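Local coordinates for protein rubisco operon transcriptional regulator (Synechocystis sp., PDB 5Y2W) that represses transcription as a LysR-type regulator of carbon metabolism, its regulatory domain binding the photorespiratory metabolite 2-phosphoglycolate, probably as a metabolic signal, at residues 111-114 against 115-119; 121-124 against 125-129. All coordinates share one frame; numbering follows the deposited sequence.

Contact 1 (111-114 against 115-119). With PGA (2-phosphoglycolic acid), chain B.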
ATOM      1  N   ILE A 111       1.734   8.248  15.232  1.00 34.41           N
ATOM      2  CA  ILE A 111       2.302   7.192  14.443  1.00 36.76           C
ATOM      3  C   ILE A 111       2.979   7.799  13.270  1.00 36.45           C
ATOM      4  O   ILE A 111       2.361   8.587  12.545  1.00 39.62           O
ATOM      5  CB  ILE A 111       1.199   6.240  13.960  1.00 39.27           C
ATOM      6  CG1 ILE A 111       0.398   5.690  15.163  1.00 41.08           C
ATOM      7  CG2 ILE A 111       1.808   5.111  13.132  1.00 39.84           C
ATOM      8  CD1 ILE A 111      -1.069   5.464  14.886  1.00 40.03           C
ATOM      9  N   MET A 112       4.205   7.410  13.011  1.00 36.95           N
ATOM     10  CA  MET A 112       4.928   7.987  11.882  1.00 38.21           C
ATOM     11  C   MET A 112       5.034   6.994  10.718  1.00 39.77           C
ATOM     12  O   MET A 112       5.002   5.795  10.902  1.00 37.92           O
ATOM     13  CB  MET A 112       6.341   8.334  12.304  1.00 40.27           C
ATOM     14  CG  MET A 112       6.495   9.576  13.151  1.00 40.36           C
ATOM     15  SD  MET A 112       6.534  11.128  12.215  1.00 42.06           S
ATOM     16  CE  MET A 112       6.701  12.423  13.452  1.00 44.92           C
ATOM     17  N   ARG A 113       5.126   7.513   9.508  1.00 34.72           N
ATOM     18  CA  ARG A 113       5.498   6.753   8.332  1.00 35.65           C
ATOM     19  C   ARG A 113       6.993   6.384   8.427  1.00 41.95           C
ATOM     20  O   ARG A 113       7.725   6.938   9.267  1.00 45.61           O
ATOM     21  CB  ARG A 113       5.276   7.634   7.073  1.00 34.96           C
ATOM     22  CG  ARG A 113       3.831   7.776   6.627  1.00 33.16           C
ATOM     23  CD  ARG A 113       3.323   6.569   5.880  1.00 33.25           C
ATOM     24  NE  ARG A 113       4.208   6.310   4.749  1.00 39.58           N
ATOM     25  CZ  ARG A 113       4.151   6.907   3.557  1.00 40.79           C
ATOM     26  NH1 ARG A 113       5.126   6.653   2.667  1.00 35.13           N
ATOM     27  NH2 ARG A 113       3.147   7.746   3.264  1.00 39.43           N
ATOM     28  N   GLU A 114       7.427   5.465   7.562  1.00 45.59           N
ATOM     29  CA  GLU A 114       8.865   5.083   7.397  1.00 38.89           C
ATOM     30  C   GLU A 114       9.708   6.275   6.976  1.00 44.38           C
ATOM     31  O   GLU A 114       9.187   7.214   6.333  1.00 39.90           O
ATOM     32  CB  GLU A 114       9.013   3.974   6.374  1.00 39.56           C
ATOM     33  CG  GLU A 114       8.902   4.360   4.875  1.00 43.16           C
ATOM     34  CD  GLU A 114       7.484   4.732   4.408  1.00 41.46           C
ATOM     35  OE1 GLU A 114       7.364   5.147   3.223  1.00 37.72           O
ATOM     36  OE2 GLU A 114       6.496   4.661   5.216  1.00 38.00           O
ATOM     37  N   LYS A 115      10.976   6.264   7.410  1.00 42.07           N
ATOM     38  CA  LYS A 115      12.024   7.138   6.899  1.00 45.08           C
ATOM     39  C   LYS A 115      12.069   7.023   5.391  1.00 45.35           C
ATOM     40  O   LYS A 115      12.011   5.918   4.859  1.00 49.90           O
ATOM     41  CB  LYS A 115      13.409   6.752   7.474  1.00 52.35           C
ATOM     42  CG  LYS A 115      13.593   7.052   8.964  1.00 57.82           C
ATOM     43  CD  LYS A 115      15.023   6.810   9.457  1.00 59.99           C
ATOM     44  CE  LYS A 115      15.141   7.021  10.969  1.00 68.10           C
ATOM     45  NZ  LYS A 115      14.138   6.246  11.787  1.00 72.19           N
ATOM     46  N   GLY A 116      12.153   8.160   4.712  1.00 40.91           N
ATOM     47  CA  GLY A 116      11.995   8.219   3.258  1.00 41.43           C
ATOM     48  C   GLY A 116      10.616   8.668   2.804  1.00 43.05           C
ATOM     49  O   GLY A 116      10.409   9.002   1.623  1.00 41.59           O
ATOM     50  N   SER A 117       9.645   8.668   3.718  1.00 42.28           N
ATOM     51  CA  SER A 117       8.336   9.175   3.369  1.00 38.89           C
ATOM     52  C   SER A 117       8.388  10.703   3.287  1.00 38.88           C
ATOM     53  O   SER A 117       8.874  11.344   4.188  1.00 40.74           O
ATOM     54  CB  SER A 117       7.327   8.765   4.427  1.00 36.08           C
ATOM     55  OG  SER A 117       6.204   9.595   4.368  1.00 37.06           O
ATOM     56  N   GLY A 118       7.870  11.295   2.216  1.00 38.73           N
ATOM     57  CA  GLY A 118       7.722  12.769   2.168  1.00 33.28           C
ATOM     58  C   GLY A 118       6.660  13.246   3.112  1.00 33.42           C
ATOM     59  O   GLY A 118       6.702  14.390   3.583  1.00 34.27           O
ATOM     60  N   THR A 119       5.706  12.359   3.434  1.00 35.05           N
ATOM     61  CA  THR A 119       4.653  12.710   4.386  1.00 34.83           C
ATOM     62  C   THR A 119       5.336  12.993   5.699  1.00 37.66           C
ATOM     63  O   THR A 119       5.147  14.082   6.267  1.00 34.96           O
ATOM     64  CB  THR A 119       3.589  11.625   4.548  1.00 31.56           C
ATOM     65  OG1 THR A 119       2.886  11.480   3.338  1.00 33.97           O
ATOM     66  CG2 THR A 119       2.558  11.973   5.654  1.00 32.05           C
TER
HETATM   67  P   PGA B 401       5.172   9.527   0.736  1.00 38.71           P
HETATM   68  O1P PGA B 401       4.412  10.615  -0.186  1.00 37.19           O
HETATM   69  O2P PGA B 401       4.681   8.191   0.284  1.00 38.65           O
HETATM   70  O3P PGA B 401       4.787   9.921   2.172  1.00 35.24           O
HETATM   71  O4P PGA B 401       6.589   9.627   0.311  1.00 32.70           O
HETATM   72  C2  PGA B 401       3.020  10.748  -0.380  1.00 38.72           C
HETATM   73  C1  PGA B 401       2.559  12.199  -0.350  1.00 42.33           C
HETATM   74  O1  PGA B 401       1.324  12.459  -0.509  1.00 36.48           O
HETATM   75  O2  PGA B 401       3.426  13.079  -0.172  1.00 40.77           O

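Contact 2 (121-124 against 125-129)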
ATOM      1  N   LEU A 121       8.509  13.663   6.315  1.00 39.62           N
ATOM      2  CA  LEU A 121       9.422  14.816   6.313  1.00 40.35           C
ATOM      3  C   LEU A 121       8.625  16.149   6.465  1.00 40.07           C
ATOM      4  O   LEU A 121       8.975  17.037   7.238  1.00 40.85           O
ATOM      5  CB  LEU A 121      10.243  14.777   5.070  1.00 42.39           C
ATOM      6  CG  LEU A 121      11.378  15.770   4.993  1.00 56.10           C
ATOM      7  CD1 LEU A 121      12.410  15.438   6.063  1.00 57.62           C
ATOM      8  CD2 LEU A 121      11.973  15.735   3.575  1.00 55.02           C
ATOM      9  N   ALA A 122       7.511  16.283   5.776  1.00 35.39           N
ATOM     10  CA  ALA A 122       6.672  17.471   5.977  1.00 36.80           C
ATOM     11  C   ALA A 122       6.118  17.594   7.430  1.00 38.07           C
ATOM     12  O   ALA A 122       6.031  18.683   8.004  1.00 36.30           O
ATOM     13  CB  ALA A 122       5.507  17.427   4.996  1.00 38.69           C
ATOM     14  N   VAL A 123       5.755  16.473   8.041  1.00 38.72           N
ATOM     15  CA  VAL A 123       5.252  16.538   9.409  1.00 41.73           C
ATOM     16  C   VAL A 123       6.411  16.948  10.281  1.00 41.27           C
ATOM     17  O   VAL A 123       6.279  17.830  11.101  1.00 42.21           O
ATOM     18  CB  VAL A 123       4.698  15.194   9.876  1.00 46.31           C
ATOM     19  CG1 VAL A 123       4.413  15.189  11.376  1.00 47.99           C
ATOM     20  CG2 VAL A 123       3.457  14.844   9.075  1.00 46.66           C
ATOM     21  N   GLN A 124       7.546  16.294  10.124  1.00 43.36           N
ATOM     22  CA  GLN A 124       8.719  16.682  10.938  1.00 46.01           C
ATOM     23  C   GLN A 124       9.084  18.146  10.794  1.00 45.03           C
ATOM     24  O   GLN A 124       9.419  18.807  11.772  1.00 46.89           O
ATOM     25  CB  GLN A 124       9.917  15.889  10.576  1.00 46.36           C
ATOM     26  CG  GLN A 124       9.782  14.453  11.054  1.00 51.15           C
ATOM     27  CD  GLN A 124      10.818  13.549  10.427  1.00 47.82           C
ATOM     28  OE1 GLN A 124      11.243  13.743   9.294  1.00 53.87           O
ATOM     29  NE2 GLN A 124      11.219  12.569  11.155  1.00 47.93           N
ATOM     30  N   ASN A 125       8.981  18.672   9.594  1.00 43.91           N
ATOM     31  CA  ASN A 125       9.355  20.078   9.417  1.00 45.24           C
ATOM     32  C   ASN A 125       8.377  20.961  10.044  1.00 38.82           C
ATOM     33  O   ASN A 125       8.737  21.939  10.667  1.00 44.29           O
ATOM     34  CB  ASN A 125       9.516  20.417   7.959  1.00 43.53           C
ATOM     35  CG  ASN A 125      10.768  19.801   7.425  1.00 49.43           C
ATOM     36  OD1 ASN A 125      11.653  19.546   8.202  1.00 48.04           O
ATOM     37  ND2 ASN A 125      10.826  19.481   6.134  1.00 46.17           N
ATOM     38  N   LEU A 126       7.116  20.607   9.910  1.00 42.13           N
ATOM     39  CA  LEU A 126       6.089  21.416  10.518  1.00 41.73           C
ATOM     40  C   LEU A 126       6.225  21.424  12.059  1.00 41.52           C
ATOM     41  O   LEU A 126       6.158  22.495  12.688  1.00 37.66           O
ATOM     42  CB  LEU A 126       4.725  20.943  10.083  1.00 41.21           C
ATOM     43  CG  LEU A 126       3.568  21.758  10.708  1.00 40.41           C
ATOM     44  CD1 LEU A 126       3.477  23.133  10.011  1.00 37.79           C
ATOM     45  CD2 LEU A 126       2.242  21.006  10.629  1.00 36.15           C
ATOM     46  N   PHE A 127       6.410  20.253  12.660  1.00 39.41           N
ATOM     47  CA  PHE A 127       6.545  20.150  14.133  1.00 46.98           C
ATOM     48  C   PHE A 127       7.793  20.863  14.674  1.00 48.69           C
ATOM     49  O   PHE A 127       7.726  21.519  15.702  1.00 50.02           O
ATOM     50  CB  PHE A 127       6.538  18.673  14.585  1.00 43.75           C
ATOM     51  CG  PHE A 127       5.212  17.988  14.383  1.00 40.83           C
ATOM     52  CD1 PHE A 127       4.085  18.704  14.054  1.00 39.96           C
ATOM     53  CD2 PHE A 127       5.089  16.644  14.606  1.00 42.23           C
ATOM     54  CE1 PHE A 127       2.869  18.075  13.916  1.00 41.38           C
ATOM     55  CE2 PHE A 127       3.880  16.001  14.448  1.00 39.12           C
ATOM     56  CZ  PHE A 127       2.781  16.708  14.095  1.00 37.44           C
ATOM     57  N   HIS A 128       8.910  20.740  13.970  1.00 49.52           N
ATOM     58  CA  HIS A 128      10.127  21.461  14.322  1.00 51.53           C
ATOM     59  C   HIS A 128       9.842  22.978  14.289  1.00 51.46           C
ATOM     60  O   HIS A 128      10.077  23.702  15.237  1.00 49.74           O
ATOM     61  CB  HIS A 128      11.209  21.085  13.327  1.00 57.29           C
ATOM     62  CG  HIS A 128      12.531  21.713  13.605  1.00 62.41           C
ATOM     63  ND1 HIS A 128      12.932  22.900  13.020  1.00 67.07           N
ATOM     64  CD2 HIS A 128      13.555  21.311  14.391  1.00 57.15           C
ATOM     65  CE1 HIS A 128      14.139  23.210  13.447  1.00 63.17           C
ATOM     66  NE2 HIS A 128      14.539  22.261  14.278  1.00 61.62           N
ATOM     67  N   ARG A 129       9.276  23.445  13.190  1.00 49.29           N
ATOM     68  CA  ARG A 129       8.971  24.853  13.036  1.00 48.37           C
ATOM     69  C   ARG A 129       8.117  25.363  14.202  1.00 49.42           C
ATOM     70  O   ARG A 129       8.228  26.510  14.602  1.00 49.49           O
ATOM     71  CB  ARG A 129       8.210  25.083  11.700  1.00 48.96           C
ATOM     72  CG  ARG A 129       7.886  26.527  11.407  1.00 50.70           C
ATOM     73  CD  ARG A 129       7.338  26.705  10.012  1.00 57.93           C
ATOM     74  NE  ARG A 129       7.547  28.081   9.580  1.00 62.24           N
ATOM     75  CZ  ARG A 129       6.722  29.080   9.834  1.00 63.99           C
ATOM     76  NH1 ARG A 129       5.588  28.898  10.518  1.00 75.11           N
ATOM     77  NH2 ARG A 129       7.015  30.271   9.391  1.00 60.85           N
TER

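Contact 1 (111-114 against 115-119)
S117 OG lies over the face of the R113 guanidinium, beside the phosphate of 2-phosphoglycolate and 3.4 Å above the plane of the R113 group, while PGA O2P lies at the edge of the same group. R113 NH1 donates a nearly straight bond to PGA O2P (2.9 Å, 164°); the one from NH2 is weak. PGA O3P takes three bonds, from S117 OG (2.6 Å), T119 OG1 (2.7 Å) and the backbone N of T119. G118 N, in the first residue of helix 118-129, donates to PGA O4P at 2.8 Å.

Behind this first shell stands E114. Its CG lies between the backbone N and the carbonyl carbon (chi1 77°), and a further bend at chi2 folds the carboxylate back alongside R113. The arginine then grips it side-on through NE and NH1, with R113 NH1 to E114 OE1 at 2.8 Å, which fixes the rotation of the guanidinium about its chain. N47 ND2 also binds OE1. The backbone is set by a type II turn closed by S117 N to E114 O (3.0 Å), with G116 at a positive phi, and S117 acts as N-cap by accepting from R120 N. With an arginine, two hydroxyls and the amides of a helix N-terminus converging on it, the phosphate would probably be stabilised in a strongly ionised form.

Contact 2 (121-124 against 125-129)
One face of the F127 ring carries V123 CG1, a CH-pi contact in which the methyl stands 3.6 Å from the ring centroid and 28° off the normal. V123 CG1 is offset toward the rim, 3.2 Å from F127 CE2, a tight fit. Beyond the helix, F110 meets the same phenyl edge-to-face, and it touches V123 as well. The two helix side chains run alongside each other off the same side of the helix: V123 has CG1 anti to its backbone N (chi1 169°), and F127 swings CG anti to its own carbonyl carbon (chi1 -68°), which together lay the ring against the methyl one turn back. Replacing F127 with an alanine is likely to leave V123 CG1 without its aromatic cover and F110 without its ring partner, opening a gap on this buried side of the helix.

Beneath the pair runs the backbone bond from F127 N to V123 O, 2.9 Å long. The neighbouring bonds repeat the spacing, from N125 N to L121 O, L126 N to A122 O and H128 N to Q124 O. On the solvent side the amide of N125 lies obliquely against L121, with N125 ND2 3.9 Å from L121 CG, whereas L126 reaches F181 and I183. The i to i+4 bonds are those of an alpha-helix, and the split between the buried V123/F127 side and the exposed L121/N125 side makes it amphipathic; it is the helix that begins at the phosphate in a LysR-type effector domain of periplasmic-binding-protein fold.

In the fold
Contacts 1 and 2 follow in series along the chain, their centres 11 Å apart, and both draw on helix 118-129. Contact 1 supplies the helix's N-terminal end, which points at 2-phosphoglycolate, while contact 2 runs through its later turns toward the C-terminal end; the side chain of A122 is still about 7 Å from the ligand. The two are joined by packing as well as by the backbone, since M112 CE lies 4.1 Å from V123 CG1. The rest of the pocket comes from other parts of the chain: T19, T20, H48, N82 and R185 also bond the ligand, so the 111-119 turn is one wall of a site assembled from several segments.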